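Local coordinates for protein endo-n-acetyl-beta-d-glucosaminidase (Hypocrea jecorina, PDB 4AC1) that hydrolyses the chitobiose core of N-linked glycans as a glycoside hydrolase family 18 endo-beta-N-acetylglucosaminidase, and is responsible for deglycosylating the fungus's own cellulases, at residues T12-L23 with H60-M71. Sequence-based numbering, arbitrary orientation.
Sequences THDSSNRPISML and HFYTLWNETITM. With NAG (2-acetamido-2-deoxy-beta-D-glucopyranose), chain C.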
ATOM      1  N   THR A  12       9.977 -10.920   3.879  1.00  8.54           N
ATOM      2  CA  THR A  12      10.929 -10.273   4.778  1.00  9.23           C
ATOM      3  C   THR A  12      12.203 -11.091   4.979  1.00  9.34           C
ATOM      4  O   THR A  12      13.204 -10.577   5.479  1.00  9.23           O
ATOM      5  CB  THR A  12      10.292 -10.020   6.171  1.00  9.68           C
ATOM      6  OG1 THR A  12       9.859 -11.276   6.718  1.00  9.93           O
ATOM      7  CG2 THR A  12       9.095  -9.062   6.071  1.00 10.54           C
ATOM      8  N   HIS A  13      12.132 -12.365   4.594  1.00 10.05           N
ATOM      9  CA  HIS A  13      13.223 -13.326   4.765  1.00 11.35           C
ATOM     10  C   HIS A  13      13.350 -14.144   3.493  1.00 12.30           C
ATOM     11  O   HIS A  13      12.360 -14.400   2.811  1.00 12.25           O
ATOM     12  CB  HIS A  13      12.938 -14.269   5.945  1.00 10.96           C
ATOM     13  CG  HIS A  13      12.971 -13.593   7.281  1.00 10.37           C
ATOM     14  ND1 HIS A  13      12.056 -12.630   7.648  1.00  8.54           N
ATOM     15  CD2 HIS A  13      13.798 -13.750   8.342  1.00 11.56           C
ATOM     16  CE1 HIS A  13      12.327 -12.212   8.873  1.00 11.33           C
ATOM     17  NE2 HIS A  13      13.383 -12.873   9.315  1.00 11.46           N
ATOM     18  N   ASP A  14      14.574 -14.561   3.188  1.00 14.13           N
ATOM     19  CA  ASP A  14      14.830 -15.325   1.969  1.00 16.17           C
ATOM     20  C   ASP A  14      14.593 -16.821   2.184  1.00 17.60           C
ATOM     21  O   ASP A  14      14.193 -17.238   3.278  1.00 18.13           O
ATOM     22  CB  ASP A  14      16.240 -15.036   1.433  1.00 16.25           C
ATOM     23  CG  ASP A  14      17.343 -15.554   2.346  1.00 16.28           C
ATOM     24  OD1 ASP A  14      17.078 -16.433   3.191  1.00 17.33           O
ATOM     25  OD2 ASP A  14      18.494 -15.081   2.208  1.00 16.10           O
ATOM     26  N   SER A  15      14.844 -17.618   1.144  1.00 19.01           N
ATOM     27  CA  SER A  15      14.607 -19.067   1.185  1.00 19.93           C
ATOM     28  C   SER A  15      15.401 -19.800   2.272  1.00 19.96           C
ATOM     29  O   SER A  15      15.039 -20.921   2.662  1.00 20.54           O
ATOM     30  CB  SER A  15      14.887 -19.694  -0.180  1.00 20.23           C
ATOM     31  OG  SER A  15      16.277 -19.723  -0.440  1.00 22.19           O
ATOM     32  N   SER A  16      16.477 -19.172   2.751  1.00 19.69           N
ATOM     33  CA  SER A  16      17.294 -19.713   3.840  1.00 19.43           C
ATOM     34  C   SER A  16      16.899 -19.128   5.197  1.00 18.88           C
ATOM     35  O   SER A  16      17.632 -19.269   6.181  1.00 18.75           O
ATOM     36  CB  SER A  16      18.786 -19.469   3.583  1.00 19.58           C
ATOM     37  OG  SER A  16      19.194 -19.983   2.326  1.00 21.37           O
ATOM     38  N   ASN A  17      15.744 -18.463   5.235  1.00 17.74           N
ATOM     39  CA  ASN A  17      15.234 -17.797   6.439  1.00 17.16           C
ATOM     40  C   ASN A  17      16.145 -16.675   6.972  1.00 16.34           C
ATOM     41  O   ASN A  17      16.140 -16.374   8.162  1.00 16.63           O
ATOM     42  CB  ASN A  17      14.898 -18.824   7.540  1.00 17.23           C
ATOM     43  CG  ASN A  17      13.897 -18.295   8.549  1.00 17.11           C
ATOM     44  OD1 ASN A  17      12.967 -17.561   8.202  1.00 17.69           O
ATOM     45  ND2 ASN A  17      14.078 -18.671   9.811  1.00 16.88           N
ATOM     46  N   ARG A  18      16.917 -16.049   6.086  1.00 15.69           N
ATOM     47  CA  ARG A  18      17.739 -14.898   6.463  1.00 14.91           C
ATOM     48  C   ARG A  18      16.993 -13.602   6.142  1.00 13.16           C
ATOM     49  O   ARG A  18      16.361 -13.515   5.092  1.00 13.32           O
ATOM     50  CB  ARG A  18      19.062 -14.900   5.702  1.00 15.40           C
ATOM     51  CG  ARG A  18      20.009 -16.040   6.035  1.00 17.70           C
ATOM     52  CD  ARG A  18      21.136 -16.090   5.006  1.00 20.94           C
ATOM     53  NE  ARG A  18      20.658 -16.546   3.701  1.00 24.21           N
ATOM     54  CZ  ARG A  18      21.270 -16.323   2.539  1.00 25.58           C
ATOM     55  NH1 ARG A  18      22.401 -15.626   2.486  1.00 26.78           N
ATOM     56  NH2 ARG A  18      20.736 -16.796   1.418  1.00 27.44           N
ATOM     57  N   PRO A  19      17.069 -12.590   7.034  1.00 12.04           N
ATOM     58  CA  PRO A  19      16.404 -11.321   6.729  1.00 10.77           C
ATOM     59  C   PRO A  19      16.837 -10.743   5.397  1.00  9.30           C
ATOM     60  O   PRO A  19      18.011 -10.793   5.045  1.00  9.27           O
ATOM     61  CB  PRO A  19      16.841 -10.394   7.873  1.00 10.47           C
ATOM     62  CG  PRO A  19      17.126 -11.315   9.012  1.00 12.00           C
ATOM     63  CD  PRO A  19      17.664 -12.583   8.380  1.00 12.14           C
ATOM     64  N   ILE A  20      15.863 -10.212   4.666  1.00  8.12           N
ATOM     65  CA  ILE A  20      16.104  -9.432   3.458  1.00  7.83           C
ATOM     66  C   ILE A  20      16.190  -7.974   3.885  1.00  7.48           C
ATOM     67  O   ILE A  20      15.255  -7.448   4.489  1.00  7.66           O
ATOM     68  CB  ILE A  20      14.967  -9.655   2.437  1.00  7.80           C
ATOM     69  CG1 ILE A  20      15.011 -11.105   1.935  1.00  9.21           C
ATOM     70  CG2 ILE A  20      15.086  -8.682   1.251  1.00  7.66           C
ATOM     71  CD1 ILE A  20      13.750 -11.567   1.265  1.00 11.55           C
ATOM     72  N   SER A  21      17.318  -7.329   3.616  1.00  6.83           N
ATOM     73  CA  SER A  21      17.482  -5.943   3.991  1.00  6.94           C
ATOM     74  C   SER A  21      16.635  -5.042   3.102  1.00  6.69           C
ATOM     75  O   SER A  21      16.593  -5.230   1.875  1.00  6.56           O
ATOM     76  CB  SER A  21      18.946  -5.525   3.873  1.00  7.11           C
ATOM     77  OG  SER A  21      19.103  -4.196   4.327  1.00  7.18           O
ATOM     78  N   MET A  22      15.987  -4.053   3.727  1.00  6.25           N
ATOM     79  CA  MET A  22      15.296  -3.002   2.994  1.00  6.32           C
ATOM     80  C   MET A  22      16.219  -1.841   2.645  1.00  6.05           C
ATOM     81  O   MET A  22      15.839  -0.973   1.855  1.00  6.79           O
ATOM     82  CB  MET A  22      14.077  -2.489   3.756  1.00  6.88           C
ATOM     83  CG  MET A  22      14.403  -1.848   5.103  1.00  5.89           C
ATOM     84  SD  MET A  22      12.946  -1.332   6.042  1.00  9.18           S
ATOM     85  CE  MET A  22      12.251  -2.907   6.573  1.00  7.99           C
ATOM     86  N   LEU A  23      17.429  -1.835   3.202  1.00  6.26           N
ATOM     87  CA  LEU A  23      18.310  -0.671   3.102  1.00  6.42           C
ATOM     88  C   LEU A  23      18.875  -0.340   1.712  1.00  6.61           C
ATOM     89  O   LEU A  23      19.180   0.830   1.464  1.00  7.01           O
ATOM     90  CB  LEU A  23      19.434  -0.706   4.152  1.00  6.50           C
ATOM     91  CG  LEU A  23      18.946  -0.809   5.606  1.00  6.97           C
ATOM     92  CD1 LEU A  23      20.130  -1.006   6.522  1.00  7.93           C
ATOM     93  CD2 LEU A  23      18.121   0.401   6.020  1.00  7.09           C
ATOM     94  N   HIS A  60      11.835 -12.821  15.005  1.00  9.79           N
ATOM     95  CA  HIS A  60      11.805 -12.888  13.538  1.00  9.69           C
ATOM     96  C   HIS A  60      11.950 -11.514  12.872  1.00  9.16           C
ATOM     97  O   HIS A  60      12.555 -11.397  11.794  1.00  9.55           O
ATOM     98  CB  HIS A  60      10.519 -13.581  13.058  1.00  9.92           C
ATOM     99  CG  HIS A  60      10.590 -14.111  11.656  1.00 10.98           C
ATOM    100  ND1 HIS A  60      11.401 -15.168  11.297  1.00 11.92           N
ATOM    101  CD2 HIS A  60       9.918 -13.759  10.534  1.00 11.59           C
ATOM    102  CE1 HIS A  60      11.244 -15.425  10.010  1.00 12.57           C
ATOM    103  NE2 HIS A  60      10.348 -14.587   9.523  1.00 12.24           N
ATOM    104  N   PHE A  61      11.442 -10.477  13.538  1.00  9.15           N
ATOM    105  CA  PHE A  61      11.422  -9.133  12.967  1.00  8.97           C
ATOM    106  C   PHE A  61      12.386  -8.121  13.588  1.00  8.69           C
ATOM    107  O   PHE A  61      12.272  -6.923  13.324  1.00  8.88           O
ATOM    108  CB  PHE A  61       9.987  -8.594  12.974  1.00  8.93           C
ATOM    109  CG  PHE A  61       9.039  -9.414  12.153  1.00  8.57           C
ATOM    110  CD1 PHE A  61       9.244  -9.588  10.782  1.00  8.99           C
ATOM    111  CD2 PHE A  61       7.944 -10.036  12.750  1.00  8.26           C
ATOM    112  CE1 PHE A  61       8.370 -10.363  10.027  1.00  9.12           C
ATOM    113  CE2 PHE A  61       7.072 -10.813  12.000  1.00  8.68           C
ATOM    114  CZ  PHE A  61       7.274 -10.966  10.636  1.00  7.87           C
ATOM    115  N   TYR A  62      13.366  -8.580  14.369  1.00  9.10           N
ATOM    116  CA  TYR A  62      14.340  -7.653  14.950  1.00  9.26           C
ATOM    117  C   TYR A  62      15.086  -6.838  13.891  1.00  8.38           C
ATOM    118  O   TYR A  62      15.277  -5.634  14.054  1.00  8.84           O
ATOM    119  CB  TYR A  62      15.364  -8.377  15.830  1.00 10.30           C
ATOM    120  CG  TYR A  62      14.843  -8.872  17.166  1.00 12.36           C
ATOM    121  CD1 TYR A  62      13.682  -8.342  17.739  1.00 15.15           C
ATOM    122  CD2 TYR A  62      15.528  -9.871  17.867  1.00 14.67           C
ATOM    123  CE1 TYR A  62      13.209  -8.799  18.969  1.00 16.98           C
ATOM    124  CE2 TYR A  62      15.070 -10.327  19.107  1.00 15.79           C
ATOM    125  CZ  TYR A  62      13.909  -9.787  19.644  1.00 17.09           C
ATOM    126  OH  TYR A  62      13.443 -10.238  20.864  1.00 18.63           O
ATOM    127  N   THR A  63      15.529  -7.510  12.827  1.00  8.61           N
ATOM    128  CA  THR A  63      16.294  -6.848  11.769  1.00  8.06           C
ATOM    129  C   THR A  63      15.390  -5.827  11.080  1.00  6.84           C
ATOM    130  O   THR A  63      15.761  -4.685  10.894  1.00  6.94           O
ATOM    131  CB  THR A  63      16.867  -7.859  10.731  1.00  8.29           C
ATOM    132  OG1 THR A  63      17.643  -8.875  11.397  1.00  9.64           O
ATOM    133  CG2 THR A  63      17.735  -7.147   9.692  1.00  9.57           C
ATOM    134  N   LEU A  64      14.181  -6.266  10.724  1.00  6.76           N
ATOM    135  CA  LEU A  64      13.216  -5.398  10.048  1.00  6.76           C
ATOM    136  C   LEU A  64      12.992  -4.084  10.814  1.00  6.85           C
ATOM    137  O   LEU A  64      13.172  -2.999  10.262  1.00  6.07           O
ATOM    138  CB  LEU A  64      11.905  -6.158   9.837  1.00  7.20           C
ATOM    139  CG  LEU A  64      10.836  -5.544   8.931  1.00  7.44           C
ATOM    140  CD1 LEU A  64       9.876  -6.620   8.450  1.00  8.03           C
ATOM    141  CD2 LEU A  64      10.088  -4.437   9.648  1.00  8.91           C
ATOM    142  N   TRP A  65      12.617  -4.177  12.093  1.00  6.72           N
ATOM    143  CA  TRP A  65      12.256  -2.964  12.836  1.00  6.98           C
ATOM    144  C   TRP A  65      13.464  -2.078  13.091  1.00  6.90           C
ATOM    145  O   TRP A  65      13.351  -0.864  13.061  1.00  7.20           O
ATOM    146  CB  TRP A  65      11.474  -3.264  14.122  1.00  6.78           C
ATOM    147  CG  TRP A  65      10.125  -3.889  13.850  1.00  6.63           C
ATOM    148  CD1 TRP A  65       9.690  -5.129  14.263  1.00  5.84           C
ATOM    149  CD2 TRP A  65       9.050  -3.335  13.061  1.00  6.38           C
ATOM    150  NE1 TRP A  65       8.412  -5.361  13.804  1.00  7.62           N
ATOM    151  CE2 TRP A  65       8.000  -4.283  13.062  1.00  6.50           C
ATOM    152  CE3 TRP A  65       8.870  -2.127  12.371  1.00  5.91           C
ATOM    153  CZ2 TRP A  65       6.792  -4.062  12.391  1.00  7.44           C
ATOM    154  CZ3 TRP A  65       7.660  -1.917  11.696  1.00  5.87           C
ATOM    155  CH2 TRP A  65       6.646  -2.878  11.717  1.00  8.10           C
ATOM    156  N   ASN A  66      14.626  -2.693  13.326  1.00  7.08           N
ATOM    157  CA  ASN A  66      15.855  -1.915  13.434  1.00  6.83           C
ATOM    158  C   ASN A  66      16.171  -1.126  12.159  1.00  6.49           C
ATOM    159  O   ASN A  66      16.554   0.045  12.222  1.00  6.98           O
ATOM    160  CB  ASN A  66      17.026  -2.800  13.834  1.00  7.60           C
ATOM    161  CG  ASN A  66      17.125  -2.947  15.324  1.00  7.69           C
ATOM    162  OD1 ASN A  66      17.608  -2.052  16.001  1.00 10.53           O
ATOM    163  ND2 ASN A  66      16.647  -4.060  15.843  1.00  9.78           N
ATOM    164  N   GLU A  67      15.968  -1.758  11.007  1.00  6.57           N
ATOM    165  CA  GLU A  67      16.194  -1.072   9.731  1.00  6.03           C
ATOM    166  C   GLU A  67      15.208   0.077   9.486  1.00  5.51           C
ATOM    167  O   GLU A  67      15.555   1.085   8.865  1.00  5.93           O
ATOM    168  CB  GLU A  67      16.180  -2.057   8.551  1.00  6.17           C
ATOM    169  CG  GLU A  67      17.383  -3.001   8.555  1.00  5.88           C
ATOM    170  CD  GLU A  67      17.545  -3.778   7.268  1.00  7.18           C
ATOM    171  OE1 GLU A  67      16.537  -4.032   6.579  1.00  8.12           O
ATOM    172  OE2 GLU A  67      18.708  -4.133   6.951  1.00  8.06           O
ATOM    173  N   THR A  68      13.974  -0.056   9.974  1.00  6.09           N
ATOM    174  CA  THR A  68      12.992   1.012   9.710  1.00  5.90           C
ATOM    175  C   THR A  68      13.419   2.376  10.258  1.00  6.01           C
ATOM    176  O   THR A  68      13.070   3.408   9.687  1.00  5.97           O
ATOM    177  CB  THR A  68      11.548   0.691  10.192  1.00  6.28           C
ATOM    178  OG1 THR A  68      11.515   0.599  11.619  1.00  6.71           O
ATOM    179  CG2 THR A  68      11.000  -0.599   9.555  1.00  7.63           C
ATOM    180  N   ILE A  69      14.189   2.375  11.350  1.00  6.23           N
ATOM    181  CA  ILE A  69      14.697   3.625  11.922  1.00  7.47           C
ATOM    182  C   ILE A  69      15.602   4.335  10.914  1.00  7.30           C
ATOM    183  O   ILE A  69      15.471   5.532  10.668  1.00  7.03           O
ATOM    184  CB  ILE A  69      15.453   3.392  13.259  1.00  8.01           C
ATOM    185  CG1 ILE A  69      14.524   2.746  14.289  1.00  8.60           C
ATOM    186  CG2 ILE A  69      16.022   4.709  13.810  1.00  9.20           C
ATOM    187  CD1 ILE A  69      15.238   2.130  15.476  1.00  9.75           C
ATOM    188  N   THR A  70      16.489   3.560  10.298  1.00  6.97           N
ATOM    189  CA  THR A  70      17.416   4.075   9.303  1.00  7.37           C
ATOM    190  C   THR A  70      16.687   4.564   8.052  1.00  6.36           C
ATOM    191  O   THR A  70      17.057   5.592   7.460  1.00  5.71           O
ATOM    192  CB  THR A  70      18.438   2.994   8.945  1.00  8.05           C
ATOM    193  OG1 THR A  70      19.018   2.510  10.164  1.00  9.65           O
ATOM    194  CG2 THR A  70      19.530   3.533   8.036  1.00  8.36           C
ATOM    195  N   MET A  71      15.643   3.839   7.659  1.00  6.27           N
ATOM    196  CA  MET A  71      14.821   4.263   6.531  1.00  6.47           C
ATOM    197  C   MET A  71      14.193   5.628   6.808  1.00  5.78           C
ATOM    198  O   MET A  71      14.216   6.523   5.971  1.00  6.29           O
ATOM    199  CB  MET A  71      13.737   3.233   6.259  1.00  6.56           C
ATOM    200  CG  MET A  71      14.283   1.881   5.810  1.00  5.86           C
ATOM    201  SD  MET A  71      15.115   1.898   4.204  1.00  6.50           S
ATOM    202  CE  MET A  71      13.709   1.767   3.099  1.00  6.30           C
TER
HETATM  203  C1  NAG C 302      16.709  -4.304  17.263  1.00 11.88           C
HETATM  204  C2  NAG C 302      15.378  -4.164  18.007  1.00 14.15           C
HETATM  205  C3  NAG C 302      15.570  -4.461  19.492  1.00 14.27           C
HETATM  206  C4  NAG C 302      16.180  -5.851  19.640  1.00 14.14           C
HETATM  207  C5  NAG C 302      17.467  -5.937  18.817  1.00 12.98           C
HETATM  208  C6  NAG C 302      18.035  -7.347  18.823  1.00 14.41           C
HETATM  209  C7  NAG C 302      13.547  -2.727  17.333  1.00 14.89           C
HETATM  210  C8  NAG C 302      13.063  -1.327  17.137  1.00 16.12           C
HETATM  211  N2  NAG C 302      14.797  -2.856  17.788  1.00 13.93           N
HETATM  212  O3  NAG C 302      14.326  -4.381  20.151  1.00 17.54           O
HETATM  213  O4  NAG C 302      16.471  -6.134  20.996  1.00 15.98           O
HETATM  214  O5  NAG C 302      17.222  -5.598  17.456  1.00 11.53           O
HETATM  215  O6  NAG C 302      19.386  -7.282  18.418  1.00 14.27           O
HETATM  216  O7  NAG C 302      12.819  -3.685  17.073  1.00 14.57           O
HETATM  217  O   HOH W   1      14.690  -6.207   6.866  1.00  9.52           O
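Pro19 and Thr63 (CA to CA 6.7 Å) and Leu23 and Met71 (CA to CA 6.9 Å) mark where the irregular chain of 12-23 runs beside helix 62-73, following it from its N-terminal end onward. The contact illustrates how one acidic side chain can tie a loop without regular structure to a helix. Glu67, extended beyond CG, offers both carboxylate oxygens on their syn sides, each met somewhat out of the carboxylate plane: OE2 accepts from Ser21 OG at 2.7 Å, and OE1 takes Met22 N at 2.9 Å in a fairly straight bond (162°). A water donates to both Ile20 O and Glu67 OE1. Ser21 OG, swung opposite its backbone N (chi1 -176°), also accepts from Leu23 N at 3.1 Å, a capping bond ahead of helix 24-27. An alanine in place of Glu67 would probably leave Met22 N and Ser21 OG without their carboxylate partner, the serine hydroxyl then held by the capping bond alone among the bonds described. Next to these bonds, Met22 SD meets Met71 CG at 3.5 Å and its bent end brings CE against Leu64 CG, while Leu23 CD2 lies against Met71 SD. Thr12 CG2 presses on Leu64 CD1 at 3.5 Å, a tight carbon pair. At the other end, the His13 and His60 rings approach from opposite directions into an offset stack, centroids 3.6 Å apart and planes at 12°. Thr12 OG1 is hydrogen-bonded to His13 ND1, which helps fix that ring's rotation, and Asn17 OD1 lies at the His60 edge. Met22 and Leu64 both reach Phe9 of strand 4-9. This is partly buried structural packing in the family 18 (beta/alpha)8 barrel, joining the loop after its first strand to the helix after its second.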